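Local coordinates for protein Lv-ranaspumin (Lv-RSN-1) (PDB 4K82) that is a surfactant protein of the frog foam nest and probably lowers surface tension so that the foam can form and last, at residues D176-N181 and G193-L198; V35-Y40 and D91-L96. One frame throughout, in Å; residues are numbered along the deposited sequence. Where two conformers were deposited one is given.

Contact 1. Residues D176-N181 and G193-L198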
# COMPACT_ATOMS: atom_id res chain seq x y z
N ASP A 176 9.91 -21.93 -3.80
CA ASP A 176 10.06 -23.34 -3.49
C ASP A 176 10.91 -23.55 -2.23
O ASP A 176 10.51 -24.24 -1.30
CB ASP A 176 10.62 -24.11 -4.70
CG ASP A 176 11.95 -23.55 -5.19
OD1 ASP A 176 12.31 -22.41 -4.81
OD2 ASP A 176 12.63 -24.25 -5.97
N ASP A 177 12.08 -22.92 -2.19
CA ASP A 177 12.93 -23.06 -1.01
C ASP A 177 12.34 -22.41 0.23
O ASP A 177 12.54 -22.89 1.35
CB ASP A 177 14.33 -22.50 -1.28
CG ASP A 177 15.20 -23.45 -2.08
OD1 ASP A 177 14.75 -24.58 -2.36
OD2 ASP A 177 16.33 -23.07 -2.43
N LEU A 178 11.63 -21.30 0.04
CA LEU A 178 10.98 -20.62 1.16
C LEU A 178 10.02 -21.59 1.84
O LEU A 178 10.05 -21.76 3.07
CB LEU A 178 10.23 -19.37 0.67
CG LEU A 178 9.58 -18.54 1.77
CD1 LEU A 178 10.57 -17.56 2.36
CD2 LEU A 178 8.35 -17.81 1.24
N PHE A 179 9.21 -22.28 1.06
CA PHE A 179 8.22 -23.16 1.67
C PHE A 179 8.75 -24.51 2.14
O PHE A 179 8.06 -25.22 2.87
CB PHE A 179 6.98 -23.29 0.80
CG PHE A 179 6.04 -22.13 0.95
CD1 PHE A 179 6.21 -20.97 0.21
CD2 PHE A 179 5.01 -22.17 1.89
CE1 PHE A 179 5.36 -19.89 0.36
CE2 PHE A 179 4.14 -21.10 2.04
CZ PHE A 179 4.32 -19.96 1.28
N LYS A 180 9.97 -24.86 1.76
CA LYS A 180 10.64 -25.98 2.41
C LYS A 180 10.86 -25.68 3.88
O LYS A 180 11.03 -26.58 4.70
CB LYS A 180 11.97 -26.31 1.72
CG LYS A 180 11.80 -27.04 0.41
CD LYS A 180 13.10 -27.11 -0.39
CE LYS A 180 12.79 -27.49 -1.83
NZ LYS A 180 13.86 -27.06 -2.78
N ASN A 181 10.85 -24.39 4.21
CA ASN A 181 11.15 -23.91 5.54
C ASN A 181 9.95 -23.32 6.30
O ASN A 181 10.11 -22.62 7.29
CB ASN A 181 12.24 -22.86 5.44
CG ASN A 181 13.58 -23.46 5.07
OD1 ASN A 181 14.31 -23.94 5.94
ND2 ASN A 181 13.89 -23.46 3.78
N GLY A 193 14.79 -21.15 9.16
CA GLY A 193 15.89 -20.83 8.25
C GLY A 193 15.70 -19.59 7.40
O GLY A 193 15.41 -18.50 7.90
N ILE A 194 15.83 -19.76 6.09
CA ILE A 194 15.72 -18.63 5.16
C ILE A 194 14.32 -18.02 5.06
O ILE A 194 14.13 -16.97 4.44
CB ILE A 194 16.23 -19.02 3.76
CG1 ILE A 194 15.37 -20.15 3.18
CG2 ILE A 194 17.69 -19.44 3.83
CD1 ILE A 194 15.86 -20.67 1.83
N ALA A 195 13.32 -18.67 5.68
CA ALA A 195 11.95 -18.16 5.68
C ALA A 195 11.66 -17.21 6.86
O ALA A 195 10.60 -16.59 6.91
CB ALA A 195 10.95 -19.32 5.67
N LYS A 196 12.60 -17.10 7.79
CA LYS A 196 12.37 -16.27 8.97
C LYS A 196 12.10 -14.78 8.69
O LYS A 196 11.20 -14.20 9.30
CB LYS A 196 13.51 -16.44 10.00
CG LYS A 196 13.29 -15.67 11.30
CD LYS A 196 12.00 -16.11 12.00
CE LYS A 196 12.09 -15.96 13.53
NZ LYS A 196 12.45 -14.58 14.01
N PRO A 197 12.85 -14.14 7.76
CA PRO A 197 12.53 -12.74 7.43
C PRO A 197 11.09 -12.54 6.93
O PRO A 197 10.44 -11.58 7.34
CB PRO A 197 13.53 -12.42 6.32
CG PRO A 197 14.72 -13.26 6.66
CD PRO A 197 14.13 -14.55 7.14
N LEU A 198 10.61 -13.44 6.06
CA LEU A 198 9.23 -13.39 5.58
C LEU A 198 8.28 -13.54 6.77
O LEU A 198 7.32 -12.79 6.91
CB LEU A 198 8.98 -14.48 4.54
CG LEU A 198 7.67 -14.52 3.75
CD1 LEU A 198 6.53 -15.13 4.54
CD2 LEU A 198 7.27 -13.15 3.23
O HOH W 1 16.90 -22.76 5.58

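Contact 2. Residues V35-Y40 and D91-L96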
# COMPACT_ATOMS: atom_id res chain seq x y z
N VAL A 35 -0.29 4.70 0.39
CA VAL A 35 0.65 3.94 -0.42
C VAL A 35 1.30 4.81 -1.49
O VAL A 35 2.52 4.81 -1.62
CB VAL A 35 -0.04 2.74 -1.09
CG1 VAL A 35 0.90 2.08 -2.09
CG2 VAL A 35 -0.52 1.74 -0.03
N ILE A 36 0.49 5.56 -2.22
CA ILE A 36 1.01 6.44 -3.27
C ILE A 36 1.94 7.51 -2.72
O ILE A 36 3.05 7.69 -3.21
CB ILE A 36 -0.15 7.08 -4.02
CG1 ILE A 36 -0.92 5.99 -4.75
CG2 ILE A 36 0.36 8.13 -5.00
CD1 ILE A 36 -2.27 6.46 -5.27
N ILE A 37 1.48 8.20 -1.68
CA ILE A 37 2.27 9.26 -1.07
C ILE A 37 3.60 8.72 -0.52
O ILE A 37 4.67 9.27 -0.75
CB ILE A 37 1.48 9.95 0.06
CG1 ILE A 37 0.39 10.84 -0.56
CG2 ILE A 37 2.40 10.82 0.90
CD1 ILE A 37 -0.75 11.15 0.40
N CYS A 38 3.54 7.60 0.18
CA CYS A 38 4.76 7.10 0.78
C CYS A 38 5.70 6.47 -0.24
O CYS A 38 6.91 6.52 -0.09
CB CYS A 38 4.43 6.19 1.97
SG CYS A 38 3.61 7.15 3.26
N ALA A 39 5.14 5.91 -1.32
CA ALA A 39 5.98 5.39 -2.38
C ALA A 39 6.76 6.53 -3.03
O ALA A 39 7.96 6.44 -3.25
CB ALA A 39 5.13 4.67 -3.43
N TYR A 40 6.05 7.61 -3.33
CA TYR A 40 6.71 8.78 -3.88
C TYR A 40 7.81 9.31 -2.96
O TYR A 40 8.92 9.59 -3.40
CB TYR A 40 5.69 9.88 -4.21
CG TYR A 40 6.32 11.01 -4.98
CD1 TYR A 40 7.02 12.01 -4.32
CD2 TYR A 40 6.24 11.05 -6.36
CE1 TYR A 40 7.63 13.03 -5.03
CE2 TYR A 40 6.85 12.07 -7.07
CZ TYR A 40 7.54 13.05 -6.39
OH TYR A 40 8.16 14.08 -7.08
N ASP A 91 5.12 18.33 -5.76
CA ASP A 91 4.30 19.35 -5.12
C ASP A 91 2.89 18.86 -4.87
O ASP A 91 2.29 19.23 -3.86
CB ASP A 91 4.27 20.63 -5.95
CG ASP A 91 5.56 21.41 -5.87
OD1 ASP A 91 6.40 21.10 -4.98
OD2 ASP A 91 5.74 22.33 -6.68
N ILE A 92 2.34 18.07 -5.80
CA ILE A 92 1.02 17.49 -5.60
C ILE A 92 1.03 16.56 -4.40
O ILE A 92 0.16 16.61 -3.53
CB ILE A 92 0.53 16.74 -6.85
CG1 ILE A 92 0.27 17.74 -7.98
CG2 ILE A 92 -0.72 15.94 -6.52
CD1 ILE A 92 -0.02 17.09 -9.31
N ILE A 93 2.05 15.71 -4.34
CA ILE A 93 2.15 14.74 -3.25
C ILE A 93 2.27 15.43 -1.89
O ILE A 93 1.59 15.06 -0.94
CB ILE A 93 3.31 13.76 -3.49
CG1 ILE A 93 3.03 12.87 -4.71
CG2 ILE A 93 3.59 12.91 -2.22
CD1 ILE A 93 1.98 11.78 -4.50
N GLN A 94 3.13 16.45 -1.82
CA GLN A 94 3.33 17.15 -0.55
C GLN A 94 2.07 17.93 -0.16
O GLN A 94 1.66 17.91 1.00
CB GLN A 94 4.56 18.06 -0.60
CG GLN A 94 5.87 17.29 -0.69
CD GLN A 94 6.09 16.31 0.47
OE1 GLN A 94 5.99 15.10 0.30
NE2 GLN A 94 6.38 16.85 1.66
N GLY A 95 1.46 18.59 -1.15
CA GLY A 95 0.20 19.28 -0.94
C GLY A 95 -0.91 18.36 -0.47
O GLY A 95 -1.66 18.68 0.46
N LEU A 96 -1.01 17.20 -1.11
CA LEU A 96 -2.02 16.23 -0.77
C LEU A 96 -1.81 15.73 0.66
O LEU A 96 -2.76 15.62 1.44
CB LEU A 96 -2.00 15.07 -1.77
CG LEU A 96 -3.07 14.02 -1.53
CD1 LEU A 96 -4.44 14.69 -1.53
CD2 LEU A 96 -2.97 12.96 -2.61

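Contact 1. Residues D176-N181 and G193-L198
The carboxamide of Asn181, at the end of helix 175-180, has Ile194 over one of its faces: CG1 stands almost straight above the amide plane at the ND2 end, 3.7 Å from ND2, with CD1 nearby. The motif is a helix, a beta hairpin of strands 182-185 and 188-191, and a second helix, 196-212: the hairpin carries the chain out and back, and this contact closes its base, where Asn181 also pairs through the backbone with Glu192. In its own plane the Asn181 amide gives its N-H to Asp177 O over 2.8 Å, and that carbonyl lies only 7° out of the amide plane. OD1 accepts a hydrogen from a water lying above the plane, on the Ile194 side, and the same water accepts from Ile194 N, so the two segments are bridged by solvent. Asp177 OD1 is met nearly along its C-O axis by Lys180 NZ in a salt bridge. Toward the buried side of the contact the packing is apolar. Leu178, with CG anti to the backbone N (chi1 -177°), puts CD1 against Ala195 CA at 3.6 Å, and its CD2 meets Leu198 CG as the two leucines cross at about a right angle. Leu163, Leu170 and Val173 also pack on Leu178. Gly193 has a positive phi, and a side chain here would run into Asn181 OD1. Ile194 holds CG1 in the crowded position between backbone N and carbonyl carbon (chi1 62°), and this carries CD1 to within 3.9 Å of Asp177 CB.

Contact 2. Residues V35-Y40 and D91-L96
With CG anti to the backbone N (chi1 -171°), Tyr40 extends its ring toward helix 89-102, while Ile93 keeps CG1 beside its own N (chi1 -66°) and CG2 anti to it, so that its two branches part to different neighbours. Ile93 CG1 sits over one face of the Tyr40 ring in a CH-pi contact, 4.1 Å from the ring centroid and displaced toward the rim at CG. CD1 bends on to Ile36 CG2 at 4.0 Å, the two side chains crossing at about a right angle. The other branch, CG2, meets Ile37 CG2 at 3.9 Å as these isoleucines slide past each other in opposite directions. Farther along, Ile37 CD1 reaches Leu96 CG at 4.2 Å, crossing obliquely. The short helical segments cross at -127° with axes 10.0 Å apart, a steep helix-helix packing in which Ile93 fits among Ile36, Ile37 and Tyr40. Helix 48-64 touches both partners, through Leu57 on Ile36 and Leu58 on Leu96, and Cys38 ties helix 29-42 to helix 107-121 by its disulfide to Cys114. An alanine in place of Ile93 would lose CG1 over the Tyr40 ring, CG2 on Ile37 and CD1 on Ile36, and would probably loosen the ring and the helix packing. Between the segments the chemistry is wholly apolar, which implies that close fit and exclusion of water, rather than directed bonds, hold this crossing.

In the fold
Contact 2 comes first along the chain and closes before contact 1 opens. Their centres lie 34 Å apart on opposite sides of the chain's centre, with nearest atoms about 17 Å apart, and they share no helix or strand. Contact 2 joins helices 29-42 and 89-102 across a connection that includes helices 48-64 and 69-76, deep in the N-terminal half; contact 1 closes a local turn through the small two-stranded sheet near the C-terminal end, 24 Å from the centre. Contact 2 is thus a buried packing of two helices, and contact 1 a partly buried junction at a hairpin's base, in an elongated, mainly alpha-helical single chain further tied by four disulfides.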